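Local coordinates for gamma-glutamyltransferase 1 Threonine peptidase. MEROPS family T03 (Pseudomonas nitroreducens, PDB 7D9W), which probably transfers gamma-glutamyl groups to acceptors or to water, as an N-terminal nucleophile hydrolase, at residues Y89-R94 and A247-P252. Numbering follows the deposited sequence.
Sequences YFLDYR and AKWREP. With DON (6-diazenyl-5-oxo-L-norleucine), chain E.
Asp92 and Arg250 form a side-on salt bridge in which two guanidinium nitrogens converge on one oxygen: NE and NH2 of Arg250 each lie 2.9 Å from OD2 of Asp92. OD2 lies in the guanidinium plane; it turns its anti lone pair to NE, whereas NH2 comes from above the carboxylate plane, the two planes standing 41° apart. The Arg250 chain reaches this position extended from CG to NE, with CG anti to its carbonyl carbon (chi1 -53°). OD1 of Asp92 is held separately, by N of Arg94 at 2.9 Å in an Asx turn and by a salt bridge to Arg69 of the other chain, so the carboxylate's rotation is probably fixed. Strands 87-93 and 248-257 are the inner two of the four this chain gives to an antiparallel sheet, probably part of the family's alpha-beta-beta-alpha sandwich; Asp92 N to Lys248 O measures 2.7 Å. On the face of Leu91 and Trp249, CD1 of Leu91 stands over the indole, 3.8 Å from the five-membered ring's centroid and 13° off its normal, a CH-pi contact. Arg250 N bonds Phe90 O directly, and a water links Phe90 N to Arg250 O. Arg94, salt-bridged to Glu40 and Asp43 of the other chain, weakly hydrogen-bonds DON's carboxylate O through NH1.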
loop_
_atom_site.group_PDB
_atom_site.type_symbol
_atom_site.label_atom_id
_atom_site.label_comp_id
_atom_site.label_asym_id
_atom_site.label_seq_id
_atom_site.Cartn_x
_atom_site.Cartn_y
_atom_site.Cartn_z
ATOM N N TYR A 89 -2.942 -14.293 9.393
ATOM C CA TYR A 89 -2.268 -13.371 10.293
ATOM C C TYR A 89 -2.127 -12.018 9.614
ATOM O O TYR A 89 -2.170 -11.908 8.386
ATOM C CB TYR A 89 -0.887 -13.885 10.712
ATOM C CG TYR A 89 -0.918 -15.259 11.328
ATOM C CD1 TYR A 89 -0.806 -16.401 10.547
ATOM C CD2 TYR A 89 -1.081 -15.413 12.695
ATOM C CE1 TYR A 89 -0.844 -17.661 11.117
ATOM C CE2 TYR A 89 -1.119 -16.662 13.272
ATOM C CZ TYR A 89 -1.003 -17.783 12.480
ATOM O OH TYR A 89 -1.044 -19.025 13.067
ATOM N N PHE A 90 -1.949 -10.981 10.426
ATOM C CA PHE A 90 -1.743 -9.640 9.901
ATOM C C PHE A 90 -0.707 -8.929 10.753
ATOM O O PHE A 90 -0.822 -8.913 11.982
ATOM C CB PHE A 90 -3.040 -8.831 9.886
ATOM C CG PHE A 90 -2.878 -7.467 9.289
ATOM C CD1 PHE A 90 -2.880 -7.300 7.917
ATOM C CD2 PHE A 90 -2.694 -6.359 10.096
ATOM C CE1 PHE A 90 -2.715 -6.055 7.356
ATOM C CE2 PHE A 90 -2.533 -5.103 9.540
ATOM C CZ PHE A 90 -2.544 -4.952 8.166
ATOM N N LEU A 91 0.285 -8.322 10.107
ATOM C CA LEU A 91 1.343 -7.600 10.806
ATOM C C LEU A 91 1.323 -6.137 10.383
ATOM O O LEU A 91 1.428 -5.826 9.192
ATOM C CB LEU A 91 2.712 -8.223 10.532
ATOM C CG LEU A 91 3.867 -7.530 11.256
ATOM C CD1 LEU A 91 3.654 -7.575 12.760
ATOM C CD2 LEU A 91 5.199 -8.178 10.893
ATOM N N ASP A 92 1.219 -5.249 11.363
ATOM C CA ASP A 92 1.137 -3.806 11.159
ATOM C C ASP A 92 2.478 -3.197 11.550
ATOM O O ASP A 92 2.802 -3.111 12.737
ATOM C CB ASP A 92 -0.023 -3.255 11.993
ATOM C CG ASP A 92 -0.033 -1.732 12.117
ATOM O OD1 ASP A 92 0.949 -1.042 11.768
ATOM O OD2 ASP A 92 -1.060 -1.215 12.609
ATOM N N TYR A 93 3.256 -2.778 10.555
ATOM C CA TYR A 93 4.492 -2.037 10.784
ATOM C C TYR A 93 4.408 -0.667 10.123
ATOM O O TYR A 93 5.357 -0.177 9.509
ATOM C CB TYR A 93 5.707 -2.844 10.336
ATOM C CG TYR A 93 5.768 -3.304 8.895
ATOM C CD1 TYR A 93 5.235 -4.528 8.505
ATOM C CD2 TYR A 93 6.415 -2.540 7.941
ATOM C CE1 TYR A 93 5.322 -4.960 7.190
ATOM C CE2 TYR A 93 6.515 -2.962 6.634
ATOM C CZ TYR A 93 5.967 -4.169 6.262
ATOM O OH TYR A 93 6.072 -4.572 4.950
ATOM N N ARG A 94 3.239 -0.046 10.263
ATOM C CA ARG A 94 3.004 1.337 9.879
ATOM C C ARG A 94 3.777 2.288 10.783
ATOM O O ARG A 94 3.948 2.041 11.975
ATOM C CB ARG A 94 1.505 1.624 9.975
ATOM C CG ARG A 94 1.063 3.021 9.602
ATOM C CD ARG A 94 1.045 3.210 8.109
ATOM N NE ARG A 94 0.094 4.235 7.692
ATOM C CZ ARG A 94 0.036 4.735 6.462
ATOM N NH1 ARG A 94 0.880 4.314 5.532
ATOM N NH2 ARG A 94 -0.860 5.663 6.161
ATOM N N ALA A 247 6.130 -2.946 16.003
ATOM C CA ALA A 247 5.125 -3.458 15.083
ATOM C C ALA A 247 4.031 -4.152 15.893
ATOM O O ALA A 247 4.243 -4.570 17.033
ATOM C CB ALA A 247 5.745 -4.418 14.074
ATOM N N LYS A 248 2.842 -4.264 15.299
ATOM C CA LYS A 248 1.677 -4.796 15.997
ATOM C C LYS A 248 1.027 -5.890 15.166
ATOM O O LYS A 248 0.636 -5.653 14.018
ATOM C CB LYS A 248 0.668 -3.679 16.290
ATOM C CG LYS A 248 1.165 -2.653 17.309
ATOM C CD LYS A 248 0.043 -1.750 17.806
ATOM C CE LYS A 248 0.405 -1.083 19.126
ATOM N NZ LYS A 248 -0.810 -0.571 19.827
ATOM N N TRP A 249 0.912 -7.086 15.742
ATOM C CA TRP A 249 0.067 -8.118 15.156
ATOM C C TRP A 249 -1.393 -7.784 15.441
ATOM O O TRP A 249 -1.735 -7.323 16.536
ATOM C CB TRP A 249 0.404 -9.498 15.721
ATOM C CG TRP A 249 1.783 -9.991 15.396
ATOM C CD1 TRP A 249 2.896 -9.869 16.175
ATOM C CD2 TRP A 249 2.192 -10.703 14.219
ATOM N NE1 TRP A 249 3.973 -10.452 15.554
ATOM C CE2 TRP A 249 3.567 -10.975 14.355
ATOM C CE3 TRP A 249 1.529 -11.138 13.065
ATOM C CZ2 TRP A 249 4.294 -11.655 13.381
ATOM C CZ3 TRP A 249 2.256 -11.813 12.096
ATOM C CH2 TRP A 249 3.624 -12.061 12.262
ATOM N N ARG A 250 -2.255 -8.016 14.451
ATOM C CA ARG A 250 -3.676 -7.744 14.594
ATOM C C ARG A 250 -4.485 -8.853 13.937
ATOM O O ARG A 250 -3.991 -9.584 13.075
ATOM C CB ARG A 250 -4.069 -6.411 13.951
ATOM C CG ARG A 250 -3.260 -5.225 14.411
ATOM C CD ARG A 250 -3.838 -3.987 13.798
ATOM N NE ARG A 250 -3.058 -2.773 14.006
ATOM C CZ ARG A 250 -3.185 -1.970 15.059
ATOM N NH1 ARG A 250 -4.036 -2.264 16.031
ATOM N NH2 ARG A 250 -2.447 -0.875 15.144
ATOM N N GLU A 251 -5.745 -8.957 14.340
ATOM C CA GLU A 251 -6.668 -9.854 13.657
ATOM C C GLU A 251 -6.941 -9.303 12.263
ATOM O O GLU A 251 -7.324 -8.135 12.131
ATOM C CB GLU A 251 -7.972 -9.985 14.438
ATOM N N PRO A 252 -6.747 -10.086 11.206
ATOM C CA PRO A 252 -7.027 -9.571 9.862
ATOM C C PRO A 252 -8.526 -9.420 9.650
ATOM O O PRO A 252 -9.350 -10.077 10.288
ATOM C CB PRO A 252 -6.435 -10.630 8.928
ATOM C CG PRO A 252 -6.460 -11.894 9.725
ATOM C CD PRO A 252 -6.315 -11.500 11.182
HETATM O O DON E . -0.784 4.378 3.274
HETATM C C DON E . -1.216 4.859 2.229
HETATM O OXT DON E . -2.524 4.636 1.921
HETATM C CA DON E . -0.415 5.665 1.211
HETATM N N DON E . 0.650 6.411 1.834
HETATM C CB DON E . 0.042 4.661 0.145
HETATM C C1E DON E . 1.236 5.122 -0.647
HETATM C C1D DON E . 1.345 4.307 -1.901
HETATM O O1J DON E . 0.432 4.206 -2.736
HETATM O O HOH W 1 -2.239 -11.663 13.296
#